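Local coordinates for protein 6-phospho-alpha-glucosidase (Merdibacter massiliensis, PDB 6VC6) that probably hydrolyses alpha-glucosides phosphorylated at the glucose 6-position, as a family 4 glycosidase that holds NAD and a manganese ion beside the sugar, at residues M85-D96 and A117-M126; A150-E159 and E391-Y399. All coordinates share one frame; numbering follows the deposited sequence.

Contact 1: residues M85-D96 and A117-M126. With NAD (nicotinamide-adenine-dinucleotide), chain G; G6P (6-O-phosphono-alpha-D-glucopyranose), chain F.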
loop_
_atom_site.group_PDB
_atom_site.type_symbol
_atom_site.label_atom_id
_atom_site.label_comp_id
_atom_site.label_asym_id
_atom_site.label_seq_id
_atom_site.Cartn_x
_atom_site.Cartn_y
_atom_site.Cartn_z
HETATM N N MSE A 85 -5.008 -8.114 -2.587
HETATM C CA MSE A 85 -5.610 -8.984 -1.595
HETATM C C MSE A 85 -5.528 -8.387 -0.216
HETATM O O MSE A 85 -4.668 -7.549 0.008
HETATM C CB MSE A 85 -4.935 -10.356 -1.576
HETATM C CG MSE A 85 -3.546 -10.353 -0.938
HETATM SE SE MSE A 85 -2.845 -12.107 -0.397
HETATM C CE MSE A 85 -3.051 -12.980 -2.118
ATOM N N ARG A 86 -6.397 -8.804 0.695
ATOM C CA ARG A 86 -6.296 -8.475 2.116
ATOM C C ARG A 86 -6.382 -9.794 2.878
ATOM O O ARG A 86 -7.480 -10.313 3.105
ATOM C CB ARG A 86 -7.386 -7.501 2.554
ATOM C CG ARG A 86 -7.261 -7.051 4.003
ATOM C CD ARG A 86 -8.442 -6.193 4.437
ATOM N NE ARG A 86 -8.432 -4.869 3.820
ATOM C CZ ARG A 86 -7.704 -3.846 4.257
ATOM N NH1 ARG A 86 -7.760 -2.677 3.634
ATOM N NH2 ARG A 86 -6.918 -3.993 5.315
ATOM N N ALA A 87 -5.224 -10.335 3.255
ATOM C CA ALA A 87 -5.177 -11.612 3.956
ATOM C C ALA A 87 -5.944 -11.523 5.267
ATOM O O ALA A 87 -5.582 -10.747 6.158
ATOM C CB ALA A 87 -3.727 -12.019 4.212
ATOM N N GLY A 88 -7.007 -12.318 5.382
ATOM C CA GLY A 88 -7.895 -12.256 6.520
ATOM C C GLY A 88 -9.058 -11.301 6.363
ATOM O O GLY A 88 -10.016 -11.383 7.142
ATOM N N GLY A 89 -9.003 -10.398 5.388
ATOM C CA GLY A 89 -10.101 -9.486 5.135
ATOM C C GLY A 89 -10.258 -8.437 6.224
ATOM O O GLY A 89 -9.507 -8.368 7.197
ATOM N N LEU A 90 -11.269 -7.594 6.029
ATOM C CA LEU A 90 -11.569 -6.560 7.012
ATOM C C LEU A 90 -11.957 -7.101 8.390
ATOM O O LEU A 90 -11.662 -6.411 9.382
ATOM C CB LEU A 90 -12.670 -5.639 6.465
ATOM C CG LEU A 90 -12.244 -4.746 5.298
ATOM C CD1 LEU A 90 -13.440 -4.019 4.703
ATOM C CD2 LEU A 90 -11.176 -3.757 5.743
ATOM N N PRO A 91 -12.614 -8.262 8.534
ATOM C CA PRO A 91 -12.829 -8.793 9.892
ATOM C C PRO A 91 -11.550 -8.967 10.694
ATOM O O PRO A 91 -11.559 -8.753 11.913
ATOM C CB PRO A 91 -13.522 -10.136 9.629
ATOM C CG PRO A 91 -14.275 -9.910 8.379
ATOM C CD PRO A 91 -13.423 -8.994 7.539
HETATM N N MSE A 92 -10.449 -9.345 10.053
HETATM C CA MSE A 92 -9.190 -9.528 10.766
HETATM C C MSE A 92 -8.481 -8.193 10.987
HETATM O O MSE A 92 -7.729 -8.038 11.949
HETATM C CB MSE A 92 -8.277 -10.500 10.015
HETATM C CG MSE A 92 -8.694 -11.959 10.141
HETATM SE SE MSE A 92 -9.010 -12.526 11.988
HETATM C CE MSE A 92 -7.275 -12.072 12.756
ATOM N N ARG A 93 -8.719 -7.231 10.091
ATOM C CA ARG A 93 -8.248 -5.872 10.339
ATOM C C ARG A 93 -8.913 -5.292 11.580
ATOM O O ARG A 93 -8.286 -4.547 12.343
ATOM C CB ARG A 93 -8.515 -4.985 9.122
ATOM C CG ARG A 93 -8.069 -3.538 9.302
ATOM C CD ARG A 93 -8.459 -2.670 8.113
ATOM N NE ARG A 93 -7.962 -1.303 8.250
ATOM C CZ ARG A 93 -8.118 -0.355 7.332
ATOM N NH1 ARG A 93 -8.759 -0.620 6.202
ATOM N NH2 ARG A 93 -7.630 0.861 7.541
ATOM N N ARG A 94 -10.185 -5.630 11.796
ATOM C CA ARG A 94 -10.880 -5.215 13.009
ATOM C C ARG A 94 -10.197 -5.780 14.250
ATOM O O ARG A 94 -9.989 -5.067 15.238
ATOM C CB ARG A 94 -12.340 -5.663 12.941
ATOM C CG ARG A 94 -13.267 -4.978 13.926
ATOM C CD ARG A 94 -14.700 -5.439 13.717
ATOM N NE ARG A 94 -15.651 -4.657 14.498
ATOM C CZ ARG A 94 -16.003 -4.941 15.747
ATOM N NH1 ARG A 94 -15.481 -5.994 16.361
ATOM N NH2 ARG A 94 -16.877 -4.173 16.383
ATOM N N GLU A 95 -9.835 -7.066 14.209
ATOM C CA GLU A 95 -9.153 -7.681 15.343
ATOM C C GLU A 95 -7.775 -7.068 15.560
ATOM O O GLU A 95 -7.336 -6.905 16.703
ATOM C CB GLU A 95 -9.039 -9.191 15.130
ATOM C CG GLU A 95 -10.374 -9.912 15.026
ATOM C CD GLU A 95 -11.037 -10.112 16.375
ATOM O OE1 GLU A 95 -10.328 -10.054 17.402
ATOM O OE2 GLU A 95 -12.266 -10.332 16.409
ATOM N N ASP A 96 -7.077 -6.728 14.471
ATOM C CA ASP A 96 -5.786 -6.061 14.596
ATOM C C ASP A 96 -5.921 -4.738 15.341
ATOM O O ASP A 96 -5.110 -4.422 16.219
ATOM C CB ASP A 96 -5.179 -5.823 13.213
ATOM C CG ASP A 96 -4.834 -7.113 12.491
ATOM O OD1 ASP A 96 -4.679 -8.155 13.162
ATOM O OD2 ASP A 96 -4.718 -7.079 11.249
ATOM N N ALA A 117 0.784 -8.002 12.699
ATOM C CA ALA A 117 -0.156 -9.116 12.649
ATOM C C ALA A 117 -0.704 -9.294 11.240
ATOM O O ALA A 117 -0.760 -10.414 10.718
ATOM C CB ALA A 117 -1.292 -8.891 13.644
ATOM N N TYR A 118 -1.123 -8.192 10.613
ATOM C CA TYR A 118 -1.495 -8.227 9.206
ATOM C C TYR A 118 -0.322 -8.665 8.337
ATOM O O TYR A 118 -0.516 -9.356 7.331
ATOM C CB TYR A 118 -2.008 -6.849 8.778
ATOM C CG TYR A 118 -2.548 -6.765 7.366
ATOM C CD1 TYR A 118 -3.109 -7.873 6.742
ATOM C CD2 TYR A 118 -2.505 -5.569 6.661
ATOM C CE1 TYR A 118 -3.602 -7.792 5.451
ATOM C CE2 TYR A 118 -2.997 -5.478 5.373
ATOM C CZ TYR A 118 -3.544 -6.592 4.773
ATOM O OH TYR A 118 -4.033 -6.502 3.489
ATOM N N GLY A 119 0.901 -8.289 8.719
ATOM C CA GLY A 119 2.063 -8.680 7.938
ATOM C C GLY A 119 2.294 -10.179 7.934
ATOM O O GLY A 119 2.640 -10.759 6.902
ATOM N N LEU A 120 2.105 -10.826 9.086
ATOM C CA LEU A 120 2.301 -12.270 9.157
ATOM C C LEU A 120 1.259 -13.009 8.327
ATOM O O LEU A 120 1.570 -14.026 7.695
ATOM C CB LEU A 120 2.263 -12.734 10.613
ATOM C CG LEU A 120 3.543 -12.490 11.416
ATOM C CD1 LEU A 120 3.448 -13.125 12.796
ATOM C CD2 LEU A 120 4.759 -13.010 10.663
ATOM N N ARG A 121 0.019 -12.515 8.315
ATOM C CA ARG A 121 -1.001 -13.107 7.454
ATOM C C ARG A 121 -0.660 -12.906 5.984
ATOM O O ARG A 121 -0.857 -13.810 5.164
ATOM C CB ARG A 121 -2.371 -12.506 7.767
ATOM C CG ARG A 121 -2.946 -12.911 9.111
ATOM C CD ARG A 121 -4.438 -12.614 9.182
ATOM N NE ARG A 121 -4.736 -11.207 8.924
ATOM C CZ ARG A 121 -4.639 -10.242 9.834
ATOM N NH1 ARG A 121 -4.247 -10.526 11.068
ATOM N NH2 ARG A 121 -4.933 -8.990 9.508
ATOM N N SER A 122 -0.144 -11.726 5.634
ATOM C CA SER A 122 0.169 -11.441 4.238
ATOM C C SER A 122 1.370 -12.248 3.762
ATOM O O SER A 122 1.403 -12.692 2.609
ATOM C CB SER A 122 0.412 -9.944 4.050
ATOM O OG SER A 122 -0.782 -9.210 4.250
ATOM N N CYS A 123 2.364 -12.449 4.632
ATOM C CA CYS A 123 3.525 -13.255 4.257
ATOM C C CYS A 123 3.109 -14.649 3.808
ATOM O O CYS A 123 3.612 -15.163 2.802
ATOM C CB CYS A 123 4.506 -13.348 5.425
ATOM S SG CYS A 123 5.450 -11.847 5.751
ATOM N N VAL A 124 2.187 -15.273 4.542
ATOM C CA VAL A 124 1.747 -16.624 4.207
ATOM C C VAL A 124 0.997 -16.629 2.880
ATOM O O VAL A 124 1.272 -17.446 1.995
ATOM C CB VAL A 124 0.884 -17.200 5.345
ATOM C CG1 VAL A 124 0.239 -18.509 4.917
ATOM C CG2 VAL A 124 1.722 -17.393 6.600
ATOM N N ASP A 125 0.045 -15.707 2.718
ATOM C CA ASP A 125 -0.830 -15.741 1.552
ATOM C C ASP A 125 -0.172 -15.163 0.305
ATOM O O ASP A 125 -0.483 -15.602 -0.809
ATOM C CB ASP A 125 -2.132 -14.996 1.853
ATOM C CG ASP A 125 -3.099 -15.819 2.685
ATOM O OD1 ASP A 125 -2.664 -16.824 3.288
ATOM O OD2 ASP A 125 -4.294 -15.461 2.738
HETATM N N MSE A 126 0.702 -14.180 0.450
HETATM C CA MSE A 126 1.384 -13.607 -0.695
HETATM C C MSE A 126 2.373 -14.578 -1.310
HETATM O O MSE A 126 2.393 -14.702 -2.526
HETATM C CB MSE A 126 2.102 -12.310 -0.363
HETATM C CG MSE A 126 1.209 -11.084 -0.243
HETATM SE SE MSE A 126 0.338 -10.537 -1.901
HETATM C CE MSE A 126 1.894 -10.219 -3.012
HETATM P PA NAD G . -11.119 -5.961 0.986
HETATM O O1A NAD G . -12.303 -5.129 0.553
HETATM O O2A NAD G . -11.262 -6.941 2.125
HETATM O O5B NAD G . -10.563 -6.761 -0.293
HETATM C C5B NAD G . -9.676 -7.861 -0.128
HETATM C C4B NAD G . -10.026 -8.949 -1.130
HETATM O O4B NAD G . -8.921 -9.843 -1.283
HETATM C C3B NAD G . -11.209 -9.766 -0.638
HETATM O O3B NAD G . -12.199 -9.839 -1.666
HETATM C C2B NAD G . -10.654 -11.149 -0.372
HETATM O O2B NAD G . -11.586 -12.154 -0.778
HETATM C C1B NAD G . -9.397 -11.188 -1.223
HETATM N N9A NAD G . -8.375 -12.101 -0.657
HETATM C C8A NAD G . -8.028 -12.228 0.638
HETATM N N7A NAD G . -7.060 -13.169 0.792
HETATM C C5A NAD G . -6.779 -13.664 -0.428
HETATM C C6A NAD G . -5.860 -14.682 -0.990
HETATM N N6A NAD G . -5.019 -15.384 -0.192
HETATM N N1A NAD G . -5.889 -14.889 -2.326
HETATM C C2A NAD G . -6.718 -14.200 -3.133
HETATM N N3A NAD G . -7.576 -13.265 -2.692
HETATM C C4A NAD G . -7.654 -12.960 -1.376
HETATM O O3 NAD G . -9.880 -4.987 1.314
HETATM P PN NAD G . -9.755 -3.504 0.705
HETATM O O1N NAD G . -10.108 -2.513 1.788
HETATM O O2N NAD G . -10.440 -3.448 -0.640
HETATM O O5D NAD G . -8.167 -3.443 0.467
HETATM C C5D NAD G . -7.587 -4.079 -0.669
HETATM C C4D NAD G . -6.081 -4.146 -0.464
HETATM O O4D NAD G . -5.451 -3.024 -1.086
HETATM C C3D NAD G . -5.742 -4.084 1.019
HETATM O O3D NAD G . -4.785 -5.102 1.320
HETATM C C2D NAD G . -5.086 -2.735 1.205
HETATM O O2D NAD G . -4.073 -2.786 2.210
HETATM C C1D NAD G . -4.497 -2.487 -0.170
HETATM N N1N NAD G . -4.220 -1.074 -0.416
HETATM C C2N NAD G . -2.939 -0.724 -0.539
HETATM C C3N NAD G . -2.575 0.589 -0.775
HETATM C C7N NAD G . -1.120 0.927 -0.901
HETATM O O7N NAD G . -0.770 2.094 -0.869
HETATM N N7N NAD G . -0.246 -0.070 -1.034
HETATM C C4N NAD G . -3.566 1.555 -0.897
HETATM C C5N NAD G . -4.895 1.168 -0.761
HETATM C C6N NAD G . -5.201 -0.170 -0.525
HETATM C C1 G6P F . -3.149 4.952 2.729
HETATM C C2 G6P F . -2.073 3.918 2.367
HETATM C C3 G6P F . -2.594 2.502 2.193
HETATM C C4 G6P F . -3.609 2.217 3.274
HETATM C C5 G6P F . -4.818 3.092 2.999
HETATM C C6 G6P F . -5.829 2.929 4.127
HETATM O O1 G6P F . -3.137 6.010 1.762
HETATM O O2 G6P F . -1.414 4.325 1.160
HETATM O O3 G6P F . -1.522 1.557 2.266
HETATM O O4 G6P F . -3.983 0.837 3.224
HETATM O O5 G6P F . -4.500 4.487 2.919
HETATM O O6 G6P F . -7.125 3.238 3.627
HETATM P P G6P F . -8.437 2.868 4.480
HETATM O O1P G6P F . -8.682 1.423 4.113
HETATM O O2P G6P F . -8.030 3.087 5.919
HETATM O O3P G6P F . -9.477 3.844 3.986
HETATM O O HOH W 1 -6.657 -8.454 7.227
#
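The cofactor and sugar-phosphate pockets of this family 4 glycosidase share a wall where the loop 85-88 and the start of helix 89-102 meet helix 113-136, and R121 and Y118 make the main contacts across it. The R121 guanidinium meets D96 end-on and nearly coplanar: NH2 reaches OD2 of D96 at 2.6 Å, almost straight, and NH1 takes OD1 of D96 through its syn lone pair. NE of R121 donates to the carbonyl O of A87 at 2.9 Å, 40° above the carbonyl plane. CB of M92 rests over the centre of one guanidinium face and CA of Y118 lies against the other, toward the rim. A water bridges R121 NH2 to the carbonyl oxygens of A87 and G89. With an alanine in place of R121, the D96 carboxylate is likely to lose its charged mate and the type II turn R86-G89 its grip on the helix through the A87 carbonyl. Within the Rossmann-like nucleotide-binding domain, this turn follows strand 80-83 and passes along the NAD. CG of Y118 stands anti to its own nitrogen (chi1 -175°), which brings the hydroxyl to CG of R86 at 3.3 Å and to O3D of NAD at 2.7 Å; the same O3D donates to the carbonyl O of M85. R86 bends at chi3 to bond the NAD diphosphate bridge through NE, its guanidinium lying between L90 CD2 and NAD C3D, while NH2 pairs with E109. D125 OD2 accepts from the adenine N6A at 3.0 Å, and the selenium atoms of the selenomethionines M85 and M126 touch at 3.9 Å. R93, fully extended, grips the G6P phosphate with two nitrogens, NH2 lying 2.8 Å from O2P.

Contact 2: residues A150-E159 and E391-Y399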
loop_
_atom_site.group_PDB
_atom_site.type_symbol
_atom_site.label_atom_id
_atom_site.label_comp_id
_atom_site.label_asym_id
_atom_site.label_seq_id
_atom_site.Cartn_x
_atom_site.Cartn_y
_atom_site.Cartn_z
ATOM N N ALA A 150 5.707 -2.833 3.268
ATOM C CA ALA A 150 7.085 -2.947 3.734
ATOM C C ALA A 150 7.428 -4.369 4.154
ATOM O O ALA A 150 8.506 -4.860 3.866
ATOM C CB ALA A 150 7.346 -1.984 4.875
ATOM N N ILE A 151 6.503 -5.025 4.835
ATOM C CA ILE A 151 6.751 -6.388 5.297
ATOM C C ILE A 151 6.662 -7.371 4.136
ATOM O O ILE A 151 7.455 -8.316 4.045
ATOM C CB ILE A 151 5.772 -6.751 6.429
ATOM C CG1 ILE A 151 6.013 -5.856 7.646
ATOM C CG2 ILE A 151 5.904 -8.220 6.808
ATOM C CD1 ILE A 151 4.877 -5.858 8.641
ATOM N N VAL A 152 5.704 -7.162 3.230
ATOM C CA VAL A 152 5.544 -8.066 2.093
ATOM C C VAL A 152 6.771 -8.014 1.191
ATOM O O VAL A 152 7.264 -9.051 0.731
ATOM C CB VAL A 152 4.256 -7.730 1.317
ATOM C CG1 VAL A 152 4.197 -8.516 0.016
ATOM C CG2 VAL A 152 3.032 -8.019 2.171
ATOM N N ALA A 153 7.290 -6.810 0.933
ATOM C CA ALA A 153 8.459 -6.678 0.068
ATOM C C ALA A 153 9.673 -7.378 0.664
ATOM O O ALA A 153 10.470 -7.984 -0.063
ATOM C CB ALA A 153 8.761 -5.201 -0.186
ATOM N N GLU A 154 9.832 -7.305 1.988
ATOM C CA GLU A 154 10.961 -7.969 2.631
ATOM C C GLU A 154 10.839 -9.485 2.534
ATOM O O GLU A 154 11.830 -10.178 2.275
ATOM C CB GLU A 154 11.066 -7.523 4.090
ATOM C CG GLU A 154 11.982 -8.382 4.950
ATOM C CD GLU A 154 13.447 -8.261 4.567
ATOM O OE1 GLU A 154 13.806 -7.301 3.853
ATOM O OE2 GLU A 154 14.242 -9.129 4.986
ATOM N N ALA A 155 9.631 -10.018 2.729
ATOM C CA ALA A 155 9.437 -11.461 2.622
ATOM C C ALA A 155 9.598 -11.936 1.183
ATOM O O ALA A 155 10.153 -13.015 0.939
ATOM C CB ALA A 155 8.063 -11.850 3.166
ATOM N N LEU A 156 9.121 -11.147 0.217
ATOM C CA LEU A 156 9.262 -11.531 -1.184
ATOM C C LEU A 156 10.705 -11.412 -1.657
ATOM O O LEU A 156 11.108 -12.114 -2.591
ATOM C CB LEU A 156 8.341 -10.679 -2.058
ATOM C CG LEU A 156 6.840 -10.891 -1.845
ATOM C CD1 LEU A 156 6.030 -10.120 -2.876
ATOM C CD2 LEU A 156 6.490 -12.373 -1.879
ATOM N N ARG A 157 11.490 -10.531 -1.032
ATOM C CA ARG A 157 12.910 -10.443 -1.359
ATOM C C ARG A 157 13.628 -11.748 -1.036
ATOM O O ARG A 157 14.505 -12.187 -1.789
ATOM C CB ARG A 157 13.548 -9.277 -0.602
ATOM C CG ARG A 157 15.054 -9.165 -0.778
ATOM C CD ARG A 157 15.657 -8.164 0.197
ATOM N NE ARG A 157 15.673 -8.665 1.569
ATOM C CZ ARG A 157 16.592 -9.497 2.050
ATOM N NH1 ARG A 157 17.573 -9.930 1.269
ATOM N NH2 ARG A 157 16.532 -9.899 3.312
ATOM N N ARG A 158 13.260 -12.387 0.076
ATOM C CA ARG A 158 13.898 -13.640 0.462
ATOM C C ARG A 158 13.353 -14.820 -0.333
ATOM O O ARG A 158 14.117 -15.702 -0.741
ATOM C CB ARG A 158 13.710 -13.886 1.959
ATOM C CG ARG A 158 14.218 -12.769 2.856
ATOM C CD ARG A 158 14.324 -13.248 4.294
ATOM N NE ARG A 158 14.468 -12.147 5.241
ATOM C CZ ARG A 158 14.564 -12.307 6.556
ATOM N NH1 ARG A 158 14.526 -13.525 7.082
ATOM N NH2 ARG A 158 14.692 -11.250 7.349
ATOM N N GLU A 159 12.038 -14.855 -0.561
ATOM C CA GLU A 159 11.432 -16.013 -1.212
ATOM C C GLU A 159 11.771 -16.060 -2.697
ATOM O O GLU A 159 11.977 -17.143 -3.257
ATOM C CB GLU A 159 9.919 -15.998 -1.009
ATOM C CG GLU A 159 9.211 -17.236 -1.540
ATOM C CD GLU A 159 9.463 -18.464 -0.688
ATOM O OE1 GLU A 159 9.591 -18.319 0.545
ATOM O OE2 GLU A 159 9.533 -19.576 -1.254
ATOM N N GLU A 391 10.922 -4.997 11.121
ATOM C CA GLU A 391 10.302 -5.700 10.002
ATOM C C GLU A 391 11.088 -6.950 9.628
ATOM O O GLU A 391 10.498 -8.002 9.358
ATOM C CB GLU A 391 10.176 -4.765 8.800
ATOM C CG GLU A 391 9.372 -3.502 9.071
ATOM C CD GLU A 391 9.398 -2.541 7.898
ATOM O OE1 GLU A 391 10.191 -2.769 6.961
ATOM O OE2 GLU A 391 8.628 -1.557 7.913
ATOM N N LYS A 392 12.419 -6.856 9.608
ATOM C CA LYS A 392 13.229 -8.012 9.237
ATOM C C LYS A 392 13.183 -9.098 10.303
ATOM O O LYS A 392 13.288 -10.287 9.979
ATOM C CB LYS A 392 14.671 -7.579 8.972
ATOM C CG LYS A 392 14.857 -6.870 7.640
ATOM C CD LYS A 392 16.255 -6.293 7.507
ATOM C CE LYS A 392 16.495 -5.760 6.102
ATOM N NZ LYS A 392 16.435 -6.842 5.080
ATOM N N LEU A 393 13.029 -8.716 11.573
ATOM C CA LEU A 393 12.858 -9.717 12.620
ATOM C C LEU A 393 11.504 -10.406 12.518
ATOM O O LEU A 393 11.374 -11.574 12.901
ATOM C CB LEU A 393 13.024 -9.074 13.998
ATOM C CG LEU A 393 14.446 -8.678 14.404
ATOM C CD1 LEU A 393 14.416 -7.673 15.544
ATOM C CD2 LEU A 393 15.261 -9.905 14.784
ATOM N N LEU A 394 10.490 -9.707 12.003
ATOM C CA LEU A 394 9.163 -10.304 11.891
ATOM C C LEU A 394 9.142 -11.411 10.842
ATOM O O LEU A 394 8.671 -12.523 11.109
ATOM C CB LEU A 394 8.127 -9.231 11.558
ATOM C CG LEU A 394 6.686 -9.738 11.501
ATOM C CD1 LEU A 394 6.190 -10.109 12.893
ATOM C CD2 LEU A 394 5.773 -8.708 10.857
ATOM N N VAL A 395 9.645 -11.126 9.638
ATOM C CA VAL A 395 9.704 -12.162 8.616
ATOM C C VAL A 395 10.758 -13.208 8.955
ATOM O O VAL A 395 10.738 -14.307 8.388
ATOM C CB VAL A 395 9.956 -11.549 7.225
ATOM C CG1 VAL A 395 9.067 -10.332 7.015
ATOM C CG2 VAL A 395 11.412 -11.183 7.064
ATOM N N ASP A 396 11.685 -12.893 9.864
ATOM C CA ASP A 396 12.531 -13.931 10.443
ATOM C C ASP A 396 11.689 -14.957 11.187
ATOM O O ASP A 396 11.916 -16.168 11.065
ATOM C CB ASP A 396 13.562 -13.310 11.386
ATOM C CG ASP A 396 14.852 -12.938 10.685
ATOM O OD1 ASP A 396 14.944 -13.135 9.456
ATOM O OD2 ASP A 396 15.775 -12.446 11.367
ATOM N N ALA A 397 10.708 -14.489 11.963
ATOM C CA ALA A 397 9.816 -15.399 12.673
ATOM C C ALA A 397 8.974 -16.221 11.709
ATOM O O ALA A 397 8.638 -17.373 12.009
ATOM C CB ALA A 397 8.915 -14.613 13.625
ATOM N N TYR A 398 8.621 -15.651 10.556
ATOM C CA TYR A 398 7.861 -16.403 9.562
ATOM C C TYR A 398 8.686 -17.552 8.996
ATOM O O TYR A 398 8.194 -18.679 8.865
ATOM C CB TYR A 398 7.397 -15.473 8.441
ATOM C CG TYR A 398 6.990 -16.205 7.181
ATOM C CD1 TYR A 398 5.753 -16.828 7.088
ATOM C CD2 TYR A 398 7.844 -16.277 6.087
ATOM C CE1 TYR A 398 5.376 -17.502 5.943
ATOM C CE2 TYR A 398 7.476 -16.949 4.938
ATOM C CZ TYR A 398 6.240 -17.558 4.871
ATOM O OH TYR A 398 5.867 -18.227 3.728
ATOM N N TYR A 399 9.948 -17.285 8.656
ATOM C CA TYR A 399 10.784 -18.304 8.032
ATOM C C TYR A 399 11.297 -19.329 9.034
ATOM O O TYR A 399 11.459 -20.503 8.682
ATOM C CB TYR A 399 11.965 -17.646 7.314
ATOM C CG TYR A 399 11.641 -17.168 5.918
ATOM C CD1 TYR A 399 11.514 -18.068 4.868
ATOM C CD2 TYR A 399 11.461 -15.817 5.650
ATOM C CE1 TYR A 399 11.217 -17.636 3.589
ATOM C CE2 TYR A 399 11.165 -15.376 4.375
ATOM C CZ TYR A 399 11.044 -16.289 3.349
ATOM O OH TYR A 399 10.748 -15.853 2.080
HETATM O O HOH W 2 8.265 -19.644 2.353
#
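The R158 guanidinium has CG2 of V395 on one face, 3.2 Å above the plane and toward the rim, with E154 OE2 and the D396 carboxylate at its edges. Its plane is turned 66° from that carboxylate, and the salt bridge falls on one oxygen, OD1, to which NH2 bonds weakly; D396 OD2 pairs with K405. R157 and R158 each grip E154 side-on, R157 using both oxygens and R158 only OE2. K392 NZ, also bonded to the D354 carbonyl, reaches OE1 of E154 at 2.9 Å from the face opposite R157 NE; three cations thus ring this buried carboxylate and probably keep it ionised. The Y399 ring lies against Y398 on one face, and at its edge the hydroxyl is 3.1 Å from both A155 O and E159 OE1; E159 OE2 bonds H131. V395 is a knob among I151, E154, A155 and R158, and R158 one among K392, V395, D396 and Y399. CD1 of I151 meets CD2 of L394 at 3.7 Å. Segments 150-159 and 391-399 cross at -54°, joining the Rossmann-like part to a C-terminal helix; helix 149-159 packs on strand 166-169, and both helices on helix 113-136.

How the contacts relate
Helix 113-136 is common ground: in contact 1 it faces the loop 85-88 beside NAD, and from its other side C123 and V124 pack on the helices of contact 2, with C123 SG 3.7 Å from A155 CB. Contact 1 is the more deeply buried and lies within the N-terminal part of the chain; its only salt bridge between the two segments is R121-D96, while R86 and R93 reach bound ligands as well as nearby glutamates. Contact 2, only partly buried and spanning 231 intervening residues, brings N-terminal and C-terminal parts of the chain together, and its charges form a network among protein side chains beside an apolar patch. Their centres lie about 15 Å apart.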